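Local structure of transcription factor TAU subunit SFC1 (4BJJ) at residues N11-I16 with N91-R96; L54-R59 with F99-M104. The protein serves, here as its Sfc7-interacting domain, in TFIIIC, which binds intragenic promoters of tRNA and 5S RNA genes and assembles the TFIIIB-containing complex that recruits RNA polymerase III. The protein carries 3 engineered substitutions. All blocks are in the same frame, centred on the assembly; numbering follows the deposited sequence.

Contact 1: residues N11-I16 with N91-R96; sequences NEYALI and NVSRIR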
# COMPACT_ATOMS: atom_id res chain seq x y z
N ASN A 11 -8.75 -0.51 -11.48
CA ASN A 11 -8.01 0.62 -10.99
C ASN A 11 -6.66 0.18 -10.46
O ASN A 11 -6.53 -0.90 -9.88
CB ASN A 11 -8.79 1.32 -9.88
CG ASN A 11 -10.22 1.65 -10.29
OD1 ASN A 11 -10.47 2.15 -11.37
ND2 ASN A 11 -11.16 1.33 -9.42
N GLU A 12 -5.66 1.02 -10.67
CA GLU A 12 -4.32 0.72 -10.22
C GLU A 12 -3.67 1.91 -9.53
O GLU A 12 -4.02 3.06 -9.79
CB GLU A 12 -3.50 0.25 -11.40
CG GLU A 12 -4.02 -1.04 -12.03
CD GLU A 12 -3.09 -1.58 -13.10
OE1 GLU A 12 -2.44 -0.75 -13.77
OE2 GLU A 12 -2.97 -2.83 -13.24
N TYR A 13 -2.72 1.63 -8.65
CA TYR A 13 -2.06 2.66 -7.87
C TYR A 13 -0.58 2.39 -7.72
O TYR A 13 -0.13 1.26 -7.87
CB TYR A 13 -2.63 2.73 -6.46
CG TYR A 13 -4.07 3.11 -6.38
CD1 TYR A 13 -5.07 2.20 -6.66
CD2 TYR A 13 -4.43 4.39 -6.02
CE1 TYR A 13 -6.39 2.56 -6.59
CE2 TYR A 13 -5.71 4.75 -5.93
CZ TYR A 13 -6.70 3.85 -6.21
OH TYR A 13 -8.00 4.27 -6.10
N ALA A 14 0.17 3.45 -7.40
CA ALA A 14 1.53 3.31 -6.89
C ALA A 14 1.55 3.58 -5.39
O ALA A 14 0.76 4.36 -4.87
CB ALA A 14 2.44 4.29 -7.59
N LEU A 15 2.49 2.98 -4.68
CA LEU A 15 2.52 3.12 -3.24
C LEU A 15 3.89 3.59 -2.82
O LEU A 15 4.88 3.03 -3.22
CB LEU A 15 2.19 1.79 -2.57
CG LEU A 15 2.45 1.66 -1.07
CD1 LEU A 15 1.47 2.52 -0.30
CD2 LEU A 15 2.38 0.20 -0.64
N ILE A 16 3.92 4.63 -2.00
CA ILE A 16 5.15 5.14 -1.46
C ILE A 16 5.20 4.83 0.03
O ILE A 16 4.40 5.34 0.81
CB ILE A 16 5.25 6.64 -1.67
CG1 ILE A 16 5.24 6.94 -3.17
CG2 ILE A 16 6.52 7.18 -1.07
CD1 ILE A 16 5.00 8.39 -3.50
N ASN A 91 -14.47 -1.52 -2.82
CA ASN A 91 -13.56 -1.63 -3.96
C ASN A 91 -12.24 -2.31 -3.58
O ASN A 91 -11.71 -2.14 -2.46
CB ASN A 91 -13.31 -0.23 -4.56
CG ASN A 91 -12.74 -0.28 -6.00
OD1 ASN A 91 -11.61 0.13 -6.25
ND2 ASN A 91 -13.55 -0.77 -6.94
N VAL A 92 -11.72 -3.09 -4.52
CA VAL A 92 -10.36 -3.62 -4.42
C VAL A 92 -9.57 -3.25 -5.66
O VAL A 92 -10.04 -3.47 -6.76
CB VAL A 92 -10.34 -5.16 -4.25
CG1 VAL A 92 -8.91 -5.65 -4.02
CG2 VAL A 92 -11.25 -5.60 -3.11
N SER A 93 -8.36 -2.72 -5.47
CA SER A 93 -7.50 -2.29 -6.58
C SER A 93 -6.07 -2.77 -6.39
O SER A 93 -5.61 -2.95 -5.27
CB SER A 93 -7.49 -0.76 -6.68
OG SER A 93 -8.80 -0.25 -6.71
N ARG A 94 -5.35 -2.97 -7.49
CA ARG A 94 -3.97 -3.40 -7.40
C ARG A 94 -3.01 -2.21 -7.22
O ARG A 94 -3.18 -1.16 -7.81
CB ARG A 94 -3.58 -4.21 -8.62
CG ARG A 94 -4.42 -5.44 -8.80
CD ARG A 94 -3.95 -6.27 -9.98
NE ARG A 94 -2.54 -6.66 -9.88
CZ ARG A 94 -1.84 -7.23 -10.86
NH1 ARG A 94 -2.41 -7.47 -12.03
NH2 ARG A 94 -0.55 -7.57 -10.67
N ILE A 95 -2.05 -2.40 -6.34
CA ILE A 95 -0.93 -1.51 -6.18
C ILE A 95 0.17 -2.15 -7.07
O ILE A 95 0.71 -3.21 -6.75
CB ILE A 95 -0.51 -1.45 -4.69
CG1 ILE A 95 -1.64 -0.86 -3.85
CG2 ILE A 95 0.74 -0.63 -4.48
CD1 ILE A 95 -1.45 -1.03 -2.33
N ARG A 96 0.47 -1.52 -8.20
CA ARG A 96 1.35 -2.14 -9.20
C ARG A 96 2.83 -1.89 -8.92
O ARG A 96 3.66 -2.69 -9.32
CB ARG A 96 1.01 -1.67 -10.61
CG ARG A 96 -0.35 -2.10 -11.14
CD ARG A 96 -0.65 -3.57 -10.98
NE ARG A 96 0.27 -4.46 -11.69
CZ ARG A 96 0.12 -4.84 -12.96
NH1 ARG A 96 -0.88 -4.38 -13.70
NH2 ARG A 96 1.00 -5.65 -13.52
O HOH W 1 -6.57 -3.29 -10.46

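Contact 2: residues L54-R59 with F99-M104; sequences LELNLR and FLFRDM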
# COMPACT_ATOMS: atom_id res chain seq x y z
N LEU A 54 12.51 7.95 -7.17
CA LEU A 54 12.02 8.93 -6.23
C LEU A 54 13.05 9.11 -5.13
O LEU A 54 13.67 8.16 -4.67
CB LEU A 54 10.68 8.46 -5.66
CG LEU A 54 9.89 9.38 -4.74
CD1 LEU A 54 9.49 10.66 -5.41
CD2 LEU A 54 8.64 8.63 -4.26
N GLU A 55 13.21 10.35 -4.69
CA GLU A 55 14.23 10.70 -3.73
C GLU A 55 13.61 11.27 -2.43
O GLU A 55 12.65 12.03 -2.47
CB GLU A 55 15.14 11.73 -4.39
CG GLU A 55 16.48 11.88 -3.74
CD GLU A 55 17.38 12.78 -4.54
OE1 GLU A 55 18.05 12.26 -5.45
OE2 GLU A 55 17.43 14.00 -4.25
N LEU A 56 14.16 10.88 -1.29
CA LEU A 56 13.66 11.31 0.01
C LEU A 56 14.68 12.16 0.75
O LEU A 56 15.87 11.80 0.88
CB LEU A 56 13.29 10.10 0.86
CG LEU A 56 12.79 10.38 2.29
CD1 LEU A 56 11.40 10.98 2.29
CD2 LEU A 56 12.80 9.10 3.08
N ASN A 57 14.20 13.29 1.24
CA ASN A 57 15.01 14.22 2.01
C ASN A 57 14.28 14.64 3.29
O ASN A 57 13.50 15.59 3.29
CB ASN A 57 15.31 15.45 1.15
CG ASN A 57 16.36 16.32 1.75
OD1 ASN A 57 16.94 16.01 2.77
ND2 ASN A 57 16.61 17.43 1.11
N LEU A 58 14.53 13.92 4.38
CA LEU A 58 13.84 14.16 5.65
C LEU A 58 14.31 15.38 6.42
O LEU A 58 13.55 15.95 7.20
CB LEU A 58 14.00 12.95 6.57
CG LEU A 58 13.30 11.67 6.14
CD1 LEU A 58 13.67 10.56 7.11
CD2 LEU A 58 11.80 11.88 6.06
N ARG A 59 15.57 15.76 6.22
CA ARG A 59 16.15 16.89 6.94
C ARG A 59 16.77 17.89 5.97
O ARG A 59 17.98 17.99 5.89
CB ARG A 59 17.20 16.40 7.93
CG ARG A 59 16.71 15.38 8.95
CD ARG A 59 17.84 14.90 9.84
NE ARG A 59 18.51 15.99 10.55
CZ ARG A 59 18.03 16.62 11.62
NH1 ARG A 59 16.84 16.31 12.14
NH2 ARG A 59 18.74 17.59 12.18
N PHE A 99 7.42 2.28 -3.92
CA PHE A 99 8.66 2.96 -3.57
C PHE A 99 8.94 2.70 -2.09
O PHE A 99 8.21 3.14 -1.20
CB PHE A 99 8.55 4.45 -3.86
CG PHE A 99 8.29 4.79 -5.31
CD1 PHE A 99 7.00 4.71 -5.83
CD2 PHE A 99 9.34 5.18 -6.15
CE1 PHE A 99 6.75 5.03 -7.15
CE2 PHE A 99 9.10 5.49 -7.48
CZ PHE A 99 7.81 5.43 -7.98
N LEU A 100 10.01 1.95 -1.84
CA LEU A 100 10.35 1.46 -0.52
C LEU A 100 11.41 2.34 0.11
O LEU A 100 12.57 2.32 -0.27
CB LEU A 100 10.88 0.03 -0.60
CG LEU A 100 9.92 -1.00 -1.23
CD1 LEU A 100 10.69 -2.15 -1.84
CD2 LEU A 100 8.93 -1.55 -0.25
N PHE A 101 10.98 3.13 1.09
CA PHE A 101 11.89 3.91 1.89
C PHE A 101 12.05 3.31 3.28
O PHE A 101 13.13 3.37 3.84
CB PHE A 101 11.42 5.36 1.98
CG PHE A 101 11.64 6.13 0.75
CD1 PHE A 101 12.92 6.43 0.33
CD2 PHE A 101 10.58 6.58 0.01
CE1 PHE A 101 13.13 7.15 -0.81
CE2 PHE A 101 10.79 7.31 -1.14
CZ PHE A 101 12.08 7.60 -1.55
N ARG A 102 10.98 2.72 3.85
CA ARG A 102 11.12 2.03 5.15
C ARG A 102 11.99 0.82 4.99
O ARG A 102 12.03 0.22 3.92
CB ARG A 102 9.77 1.60 5.70
CG ARG A 102 8.80 2.72 5.78
CD ARG A 102 7.64 2.41 6.66
NE ARG A 102 6.61 1.67 5.97
CZ ARG A 102 5.54 2.20 5.40
NH1 ARG A 102 5.35 3.52 5.38
NH2 ARG A 102 4.64 1.40 4.83
N ASP A 103 12.70 0.48 6.06
CA ASP A 103 13.48 -0.76 6.12
C ASP A 103 14.82 -0.71 5.37
O ASP A 103 15.58 -1.69 5.37
CB ASP A 103 12.64 -1.96 5.66
CG ASP A 103 13.29 -3.28 6.00
OD1 ASP A 103 13.43 -3.60 7.21
OD2 ASP A 103 13.69 -4.00 5.06
N MET A 104 15.12 0.42 4.74
CA MET A 104 16.48 0.64 4.30
C MET A 104 17.26 0.91 5.59
O MET A 104 16.66 1.27 6.60
CB MET A 104 16.57 1.82 3.34
CG MET A 104 15.53 1.78 2.23
SD MET A 104 15.76 3.09 1.01
CE MET A 104 17.23 2.49 0.18

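Contact 1: residues N11-I16 with N91-R96
N11 meets N91, in strand 88-100, with its amide, ND2 giving a weak hydrogen bond to N91 OD1 (3.4 Å) with the two amide planes turned 43° apart. Its backbone O bonds weakly to R94 N, and a water backs this up by donating to N11 O and accepting from R94 N. S93 CB comes within 3.3 Å of N11 O. E12 extends beyond CG and lies against R96, whose bend at chi2 (-50°) turns CD toward E12 OE2. That oxygen takes NH1 of R96 at 2.6 Å on its syn side, in the guanidinium plane, while the carboxylate stands 78° to that plane. On the other face of the sheet, the Y13 ring presents CE1 to S93 CB at 3.5 Å, edge on. Backbone hydrogen bonds of Y13 set the parallel register: Y13 N gives to R94 O and R96 N to Y13 O, both at 2.9 Å. L15 then packs CB on I95 CG2 (3.4 Å). Y13 to I16 also pair antiparallel with a strand of the partner protein chain, extending the sheet across the interface. Two good backbone bonds thus fix the pairing; the salt bridge ties the more exposed face, and Y13, S93, L15 and I95 pack on the other, with the weak amide bond at its end.

Contact 2: residues L54-R59 with F99-M104
L56 sets its CB over one face of the F101 ring, a CH-pi contact with the carbon 3.8 Å from the ring centroid and 26° off the normal. The CB is displaced toward the rim and comes nearest to CE1, at 3.4 Å. CG of L56 is anti to the backbone N (chi1 178°), and beyond it CD2 reaches CD1 and CG of the same ring. The remaining side-chain contacts are apolar and belong to L54: its CB touches F99 CD2 at 3.6 Å, its CD2 lies over a face of the F99 ring, the two side chains crossing at about a right angle, and the same methyl lies 4.0 Å from F101 CE2. L54 thus touches both phenylalanines. One polar atom joins in, L54 O, which meets F101 CZ at the ring edge (3.5 Å). Strand 68-73 lies between the segments in the sheet, pairing with both strand 55-56 and strand 88-100, and its A70 touches both rings. Strand 88-100 ends at L100, and a type II beta turn runs from F101 to M104. With no hydrogen bond between the segments, their association rests on apolar packing and a CH-pi contact, two leucines fitted against two aromatic rings.

Both contacts use strand 88-100, contact 1 along its middle and contact 2 at its C-terminal end, with centres about 20 Å apart on opposite sides of the chain's centre. Contact 1 is partly buried and joins neighbouring parallel strands, so backbone bonds and charged or polar side chains share the work, and the partner protein chain continues its sheet. Contact 2 is buried and joins elements that are not paired in the sheet, through apolar side chains. Strand 12-18 bridges them: L15 O probably accepts a hydrogen bond from F99 N, and I16 packs CD1 on L54 CD2 and CG1 on F99 CD1.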